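Local coordinates for probable hydrogenase maturation factor HypB (Methanocaldococcus jannaschii, PDB 2HF9), which binds GTP and metal ions as a homodimer and probably uses slow GTP hydrolysis to help insert nickel into [NiFe] hydrogenases, at residues V38-F43 / D120-E125; K65-C70 / L116-L121. All blocks are in the same frame, centred on the assembly; numbering follows the deposited sequence.

Interaction 1 of 2, residues V38-F43 / D120-E125. With MG (magnesium ion), chain C; GSP (5'-guanosine-diphosphate-monothiophosphate), chain E.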
loop_
_atom_site.group_PDB
_atom_site.type_symbol
_atom_site.label_atom_id
_atom_site.label_comp_id
_atom_site.label_asym_id
_atom_site.label_seq_id
_atom_site.Cartn_x
_atom_site.Cartn_y
_atom_site.Cartn_z
ATOM N N VAL A 38 30.385 1.589 1.682
ATOM C CA VAL A 38 29.089 1.808 1.040
ATOM C C VAL A 38 28.089 2.242 2.100
ATOM O O VAL A 38 28.012 1.637 3.166
ATOM C CB VAL A 38 28.572 0.530 0.318
ATOM C CG1 VAL A 38 27.233 0.790 -0.377
ATOM C CG2 VAL A 38 29.594 0.023 -0.682
ATOM N N VAL A 39 27.345 3.306 1.813
ATOM C CA VAL A 39 26.264 3.728 2.694
ATOM C C VAL A 39 24.941 3.342 2.035
ATOM O O VAL A 39 24.664 3.744 0.901
ATOM C CB VAL A 39 26.326 5.243 3.028
ATOM C CG1 VAL A 39 25.282 5.597 4.079
ATOM C CG2 VAL A 39 27.720 5.625 3.534
ATOM N N ALA A 40 24.148 2.542 2.746
ATOM C CA ALA A 40 22.921 1.965 2.198
ATOM C C ALA A 40 21.648 2.544 2.807
ATOM O O ALA A 40 21.579 2.797 4.013
ATOM C CB ALA A 40 22.932 0.454 2.345
ATOM N N PHE A 41 20.641 2.722 1.956
ATOM C CA PHE A 41 19.365 3.319 2.337
ATOM C C PHE A 41 18.189 2.426 1.935
ATOM O O PHE A 41 18.086 1.995 0.782
ATOM C CB PHE A 41 19.214 4.712 1.705
ATOM C CG PHE A 41 20.210 5.727 2.206
ATOM C CD1 PHE A 41 21.463 5.851 1.608
ATOM C CD2 PHE A 41 19.890 6.571 3.267
ATOM C CE1 PHE A 41 22.385 6.791 2.068
ATOM C CE2 PHE A 41 20.807 7.520 3.728
ATOM C CZ PHE A 41 22.057 7.626 3.124
ATOM N N ASP A 42 17.310 2.157 2.896
ATOM C CA ASP A 42 16.101 1.368 2.679
ATOM C C ASP A 42 14.916 2.317 2.434
ATOM O O ASP A 42 14.496 3.039 3.338
ATOM C CB ASP A 42 15.863 0.461 3.902
ATOM C CG ASP A 42 14.610 -0.408 3.788
ATOM O OD1 ASP A 42 13.905 -0.379 2.763
ATOM O OD2 ASP A 42 14.332 -1.139 4.753
ATOM N N PHE A 43 14.409 2.318 1.202
ATOM C CA PHE A 43 13.268 3.142 0.814
ATOM C C PHE A 43 11.985 2.329 0.912
ATOM O O PHE A 43 11.732 1.453 0.080
ATOM C CB PHE A 43 13.432 3.673 -0.616
ATOM C CG PHE A 43 14.510 4.707 -0.766
ATOM C CD1 PHE A 43 15.843 4.328 -0.909
ATOM C CD2 PHE A 43 14.190 6.061 -0.797
ATOM C CE1 PHE A 43 16.846 5.282 -1.054
ATOM C CE2 PHE A 43 15.185 7.026 -0.947
ATOM C CZ PHE A 43 16.517 6.633 -1.077
ATOM N N ASP A 120 29.553 3.776 -3.880
ATOM C CA ASP A 120 29.592 4.592 -2.666
ATOM C C ASP A 120 28.242 4.598 -1.939
ATOM O O ASP A 120 28.188 4.572 -0.706
ATOM C CB ASP A 120 30.025 6.028 -2.996
ATOM C CG ASP A 120 31.348 6.085 -3.750
ATOM O OD1 ASP A 120 32.340 5.496 -3.267
ATOM O OD2 ASP A 120 31.396 6.719 -4.825
ATOM N N LEU A 121 27.162 4.650 -2.717
ATOM C CA LEU A 121 25.801 4.693 -2.184
ATOM C C LEU A 121 24.957 3.550 -2.724
ATOM O O LEU A 121 25.013 3.237 -3.911
ATOM C CB LEU A 121 25.112 6.018 -2.535
ATOM C CG LEU A 121 25.729 7.343 -2.085
ATOM C CD1 LEU A 121 24.861 8.505 -2.554
ATOM C CD2 LEU A 121 25.913 7.390 -0.579
ATOM N N LEU A 122 24.168 2.943 -1.844
ATOM C CA LEU A 122 23.217 1.911 -2.238
ATOM C C LEU A 122 21.795 2.325 -1.875
ATOM O O LEU A 122 21.492 2.566 -0.705
ATOM C CB LEU A 122 23.566 0.567 -1.579
ATOM C CG LEU A 122 22.613 -0.613 -1.818
ATOM C CD1 LEU A 122 22.515 -0.982 -3.294
ATOM C CD2 LEU A 122 23.039 -1.821 -0.991
ATOM N N PHE A 123 20.936 2.413 -2.885
ATOM C CA PHE A 123 19.521 2.709 -2.675
ATOM C C PHE A 123 18.717 1.437 -2.897
ATOM O O PHE A 123 18.734 0.866 -3.991
ATOM C CB PHE A 123 19.018 3.806 -3.628
ATOM C CG PHE A 123 19.728 5.135 -3.492
ATOM C CD1 PHE A 123 19.900 5.949 -4.616
ATOM C CD2 PHE A 123 20.208 5.581 -2.262
ATOM C CE1 PHE A 123 20.543 7.185 -4.520
ATOM C CE2 PHE A 123 20.860 6.816 -2.151
ATOM C CZ PHE A 123 21.028 7.619 -3.288
ATOM N N ILE A 124 18.023 0.990 -1.858
ATOM C CA ILE A 124 17.173 -0.189 -1.963
ATOM C C ILE A 124 15.706 0.220 -1.952
ATOM O O ILE A 124 15.233 0.804 -0.972
ATOM C CB ILE A 124 17.423 -1.188 -0.806
ATOM C CG1 ILE A 124 18.916 -1.503 -0.658
ATOM C CG2 ILE A 124 16.593 -2.462 -1.008
ATOM C CD1 ILE A 124 19.230 -2.475 0.477
ATOM N N GLU A 125 14.989 -0.074 -3.035
ATOM C CA GLU A 125 13.547 0.147 -3.033
ATOM C C GLU A 125 12.830 -1.101 -2.549
ATOM O O GLU A 125 12.785 -2.118 -3.243
ATOM C CB GLU A 125 13.009 0.582 -4.396
ATOM C CG GLU A 125 11.528 0.938 -4.334
ATOM C CD GLU A 125 11.021 1.628 -5.575
ATOM O OE1 GLU A 125 11.838 2.197 -6.320
ATOM O OE2 GLU A 125 9.796 1.600 -5.819
HETATM MG MG MG C . 8.614 2.183 -7.508
HETATM P PG GSP E . 5.642 1.521 -6.514
HETATM O O3B GSP E . 5.431 3.115 -6.576
HETATM S S1G GSP E . 5.034 0.912 -5.021
HETATM O O2G GSP E . 4.844 0.943 -7.698
HETATM O O3G GSP E . 7.137 1.204 -6.688
HETATM P PB GSP E . 6.539 4.206 -6.144
HETATM O O1B GSP E . 6.390 4.486 -4.702
HETATM O O2B GSP E . 7.914 3.828 -6.519
HETATM P PA GSP E . 6.450 6.167 -8.295
HETATM O O1A GSP E . 7.798 6.777 -8.220
HETATM O O2A GSP E . 6.352 5.178 -9.399
HETATM O O3A GSP E . 5.995 5.533 -6.887
HETATM O "O5'" GSP E . 5.373 7.345 -8.428
HETATM C "C5'" GSP E . 3.987 7.066 -8.479
HETATM C "C4'" GSP E . 3.269 8.157 -9.267
HETATM O "O4'" GSP E . 3.243 9.369 -8.532
HETATM C "C3'" GSP E . 3.933 8.477 -10.596
HETATM O "O3'" GSP E . 2.883 8.697 -11.510
HETATM C "C2'" GSP E . 4.684 9.765 -10.337
HETATM O "O2'" GSP E . 4.770 10.570 -11.483
HETATM C "C1'" GSP E . 3.814 10.427 -9.287
HETATM N N9 GSP E . 4.494 11.303 -8.320
HETATM C C8 GSP E . 5.524 10.994 -7.467
HETATM N N7 GSP E . 5.789 12.089 -6.719
HETATM C C5 GSP E . 4.935 13.078 -7.070
HETATM C C6 GSP E . 4.766 14.389 -6.625
HETATM O O6 GSP E . 5.484 14.841 -5.736
HETATM N N1 GSP E . 3.774 15.172 -7.189
HETATM C C2 GSP E . 2.965 14.662 -8.190
HETATM N N2 GSP E . 2.018 15.420 -8.733
HETATM N N3 GSP E . 3.133 13.360 -8.626
HETATM C C4 GSP E . 4.105 12.587 -8.069
HETATM O O HOH W 1 7.534 2.734 -9.151
#

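Interaction 2 of 2, residues K65-C70 / L116-L121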
loop_
_atom_site.group_PDB
_atom_site.type_symbol
_atom_site.label_atom_id
_atom_site.label_comp_id
_atom_site.label_asym_id
_atom_site.label_seq_id
_atom_site.Cartn_x
_atom_site.Cartn_y
_atom_site.Cartn_z
ATOM N N LYS A 65 29.077 13.011 -7.575
ATOM C CA LYS A 65 29.834 12.948 -6.334
ATOM C C LYS A 65 30.006 11.506 -5.866
ATOM O O LYS A 65 31.018 11.170 -5.248
ATOM C CB LYS A 65 29.111 13.768 -5.262
ATOM C CG LYS A 65 29.874 13.979 -3.965
ATOM C CD LYS A 65 29.173 15.033 -3.122
ATOM C CE LYS A 65 29.776 15.132 -1.741
ATOM N NZ LYS A 65 29.019 16.094 -0.891
ATOM N N TYR A 66 29.016 10.664 -6.163
ATOM C CA TYR A 66 29.005 9.276 -5.696
ATOM C C TYR A 66 28.723 8.288 -6.816
ATOM O O TYR A 66 27.970 8.584 -7.746
ATOM C CB TYR A 66 27.938 9.079 -4.620
ATOM C CG TYR A 66 28.094 9.942 -3.395
ATOM C CD1 TYR A 66 27.311 11.081 -3.217
ATOM C CD2 TYR A 66 29.023 9.617 -2.407
ATOM C CE1 TYR A 66 27.448 11.875 -2.083
ATOM C CE2 TYR A 66 29.169 10.403 -1.274
ATOM C CZ TYR A 66 28.379 11.528 -1.118
ATOM O OH TYR A 66 28.528 12.302 0.004
ATOM N N LYS A 67 29.322 7.107 -6.705
ATOM C CA LYS A 67 28.963 5.976 -7.553
ATOM C C LYS A 67 27.798 5.259 -6.876
ATOM O O LYS A 67 27.891 4.856 -5.714
ATOM C CB LYS A 67 30.157 5.039 -7.741
ATOM C CG LYS A 67 31.331 5.684 -8.480
ATOM C CD LYS A 67 32.602 4.873 -8.310
ATOM C CE LYS A 67 33.831 5.666 -8.718
ATOM N NZ LYS A 67 35.074 4.917 -8.376
ATOM N N ILE A 68 26.696 5.121 -7.601
ATOM C CA ILE A 68 25.440 4.687 -6.996
ATOM C C ILE A 68 24.949 3.364 -7.579
ATOM O O ILE A 68 24.954 3.163 -8.796
ATOM C CB ILE A 68 24.343 5.786 -7.121
ATOM C CG1 ILE A 68 24.803 7.086 -6.446
ATOM C CG2 ILE A 68 23.015 5.315 -6.512
ATOM C CD1 ILE A 68 24.108 8.339 -6.963
ATOM N N ALA A 69 24.545 2.463 -6.686
ATOM C CA ALA A 69 23.899 1.213 -7.066
ATOM C C ALA A 69 22.505 1.177 -6.465
ATOM O O ALA A 69 22.245 1.832 -5.451
ATOM C CB ALA A 69 24.708 0.020 -6.580
ATOM N N CYS A 70 21.618 0.414 -7.096
ATOM C CA CYS A 70 20.276 0.186 -6.576
ATOM C C CYS A 70 19.905 -1.288 -6.509
ATOM O O CYS A 70 20.391 -2.106 -7.294
ATOM C CB CYS A 70 19.232 0.910 -7.425
ATOM S SG CYS A 70 19.460 2.686 -7.521
ATOM N N LEU A 116 31.252 -3.757 -4.883
ATOM C CA LEU A 116 31.153 -2.802 -3.775
ATOM C C LEU A 116 32.354 -1.859 -3.647
ATOM O O LEU A 116 32.277 -0.849 -2.946
ATOM C CB LEU A 116 30.888 -3.534 -2.454
ATOM C CG LEU A 116 29.650 -4.439 -2.390
ATOM C CD1 LEU A 116 29.689 -5.324 -1.153
ATOM C CD2 LEU A 116 28.359 -3.623 -2.433
ATOM N N ASP A 117 33.455 -2.185 -4.323
ATOM C CA ASP A 117 34.614 -1.289 -4.379
ATOM C C ASP A 117 34.476 -0.235 -5.476
ATOM O O ASP A 117 35.347 0.628 -5.642
ATOM C CB ASP A 117 35.909 -2.086 -4.548
ATOM C CG ASP A 117 36.287 -2.847 -3.293
ATOM O OD1 ASP A 117 36.129 -2.296 -2.179
ATOM O OD2 ASP A 117 36.740 -3.998 -3.421
ATOM N N GLU A 118 33.381 -0.314 -6.227
ATOM C CA GLU A 118 33.053 0.700 -7.223
ATOM C C GLU A 118 31.688 1.335 -6.949
ATOM O O GLU A 118 31.056 1.892 -7.850
ATOM C CB GLU A 118 33.128 0.118 -8.639
ATOM C CG GLU A 118 34.559 -0.011 -9.181
ATOM C CD GLU A 118 35.322 1.313 -9.180
ATOM O OE1 GLU A 118 34.834 2.295 -9.787
ATOM O OE2 GLU A 118 36.415 1.369 -8.571
ATOM N N ILE A 119 31.244 1.241 -5.697
ATOM C CA ILE A 119 29.965 1.807 -5.259
ATOM C C ILE A 119 30.178 2.603 -3.969
ATOM O O ILE A 119 30.909 2.168 -3.081
ATOM C CB ILE A 119 28.880 0.691 -5.044
ATOM C CG1 ILE A 119 28.579 -0.072 -6.346
ATOM C CG2 ILE A 119 27.585 1.258 -4.446
ATOM C CD1 ILE A 119 28.093 0.788 -7.524
ATOM N N ASP A 120 29.553 3.776 -3.880
ATOM C CA ASP A 120 29.592 4.592 -2.666
ATOM C C ASP A 120 28.242 4.598 -1.939
ATOM O O ASP A 120 28.188 4.572 -0.706
ATOM C CB ASP A 120 30.025 6.028 -2.996
ATOM C CG ASP A 120 31.348 6.085 -3.750
ATOM O OD1 ASP A 120 32.340 5.496 -3.267
ATOM O OD2 ASP A 120 31.396 6.719 -4.825
ATOM N N LEU A 121 27.162 4.650 -2.717
ATOM C CA LEU A 121 25.801 4.693 -2.184
ATOM C C LEU A 121 24.957 3.550 -2.724
ATOM O O LEU A 121 25.013 3.237 -3.911
ATOM C CB LEU A 121 25.112 6.018 -2.535
ATOM C CG LEU A 121 25.729 7.343 -2.085
ATOM C CD1 LEU A 121 24.861 8.505 -2.554
ATOM C CD2 LEU A 121 25.913 7.390 -0.579
#

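Interaction 1 of 2, residues V38-F43 / D120-E125
Phe43 sets the edge of its ring toward the face of Phe123 in an offset edge-to-face pair, the two planes 84° apart. Its CE1 comes within 3.6 Å of Phe123 CD2. Phe41 lies side by side with Phe123, and its CD1 meets the edge of the Phe123 ring, 3.9 Å from CE2. All three rings are buried on one face of the sheet, each CG anti to its carbonyl carbon. On the other face the alanine side chain ends at Ala40 CB, 4.0 Å from Leu122 CB, which Val38 CG1 also touches. Five backbone hydrogen bonds, from Val39 N to Asp120 O through to Phe43 N to Ile124 O, join these adjacent parallel strands in the central sheet of a P-loop GTPase. At the C-terminal end of one strand Glu125, its chain extended, carries OE2 to the magnesium ion at 2.1 Å, where GSP O3G and O2B, a water, Thr52 and Asp80 complete the site; a carboxylate suits this hard cation. Asp42 OD1 accepts a hydrogen bond from Asn126. Helix 51-62, whose first turn completes the P-loop, packs on Phe43, helix 211-224 covers Phe41 and Leu121, and strands 142-148 and 68-74 flank the pair.

Interaction 2 of 2, residues K65-C70 / L116-L121
Tyr66 and Leu121 meet through an off-centre CH-pi contact, Leu121 CG lying 4.2 Å from the ring centroid and CD1 3.6 Å from Tyr66 CD1. Asp120 CB sits at the edge of the same ring. Beyond it, OD2 of Asp120 accepts a nearly straight hydrogen bond from Lys67 N (2.8 Å, 177°), on its anti side and 24° out of the carboxylate plane. The short acid thus binds the main chain of the facing segment, while Lys67 O takes two donors in return, Leu121 N at 3.1 Å and, as an extra one, Asp120 N at 2.7 Å. The bonds from Leu121 N to Lys67 O and from Ala69 N to Leu121 O together start the regular pairing of two parallel strands, 68-74 and 121-125, neighbours in the central sheet of a P-loop GTPase. Ile68 lies alongside Leu121 on one face; on the other, Ala69, with no side chain beyond CB, lets Ile119 CD1 come within 3.6 Å of that methyl. At the exposed margin the long, extended Lys67 chain passes over Glu118 O and forms a salt bridge, NZ to Glu118 OE1 at 3.0 Å, approaching from above the carboxylate plane. The Glu118 chain is bent at chi2, and its end comes nearer to Lys67. Farther out, Glu219 of helix 211-224 accepts a hydrogen bond from Tyr66 OH and pairs with Lys65 NZ, while Val222 of that helix packs on both Tyr66 and Leu121.

In the fold
Interactions 1 and 2 lie about 9 Å apart, centre to centre, and share Asp120 and Leu121, where the chain enters strand 121-125. Along the sequence, 38-43 comes first, then 65-70, pairing respectively with 120-125 and 116-121, which overlap at two residues. Strand 121-125 lies between strands 39-45 and 68-74 in the all-parallel sheet of the nucleotide-binding domain. Phe123 N, probably hydrogen-bonded to Ala69 O at 2.9 Å, carries the pairing from one contact to the other. Interaction 2 sits at the end where these strands start, away from the annotated sites; interaction 1 runs from there to the magnesium ion, so the sheet connects a partly exposed margin to the nucleotide site.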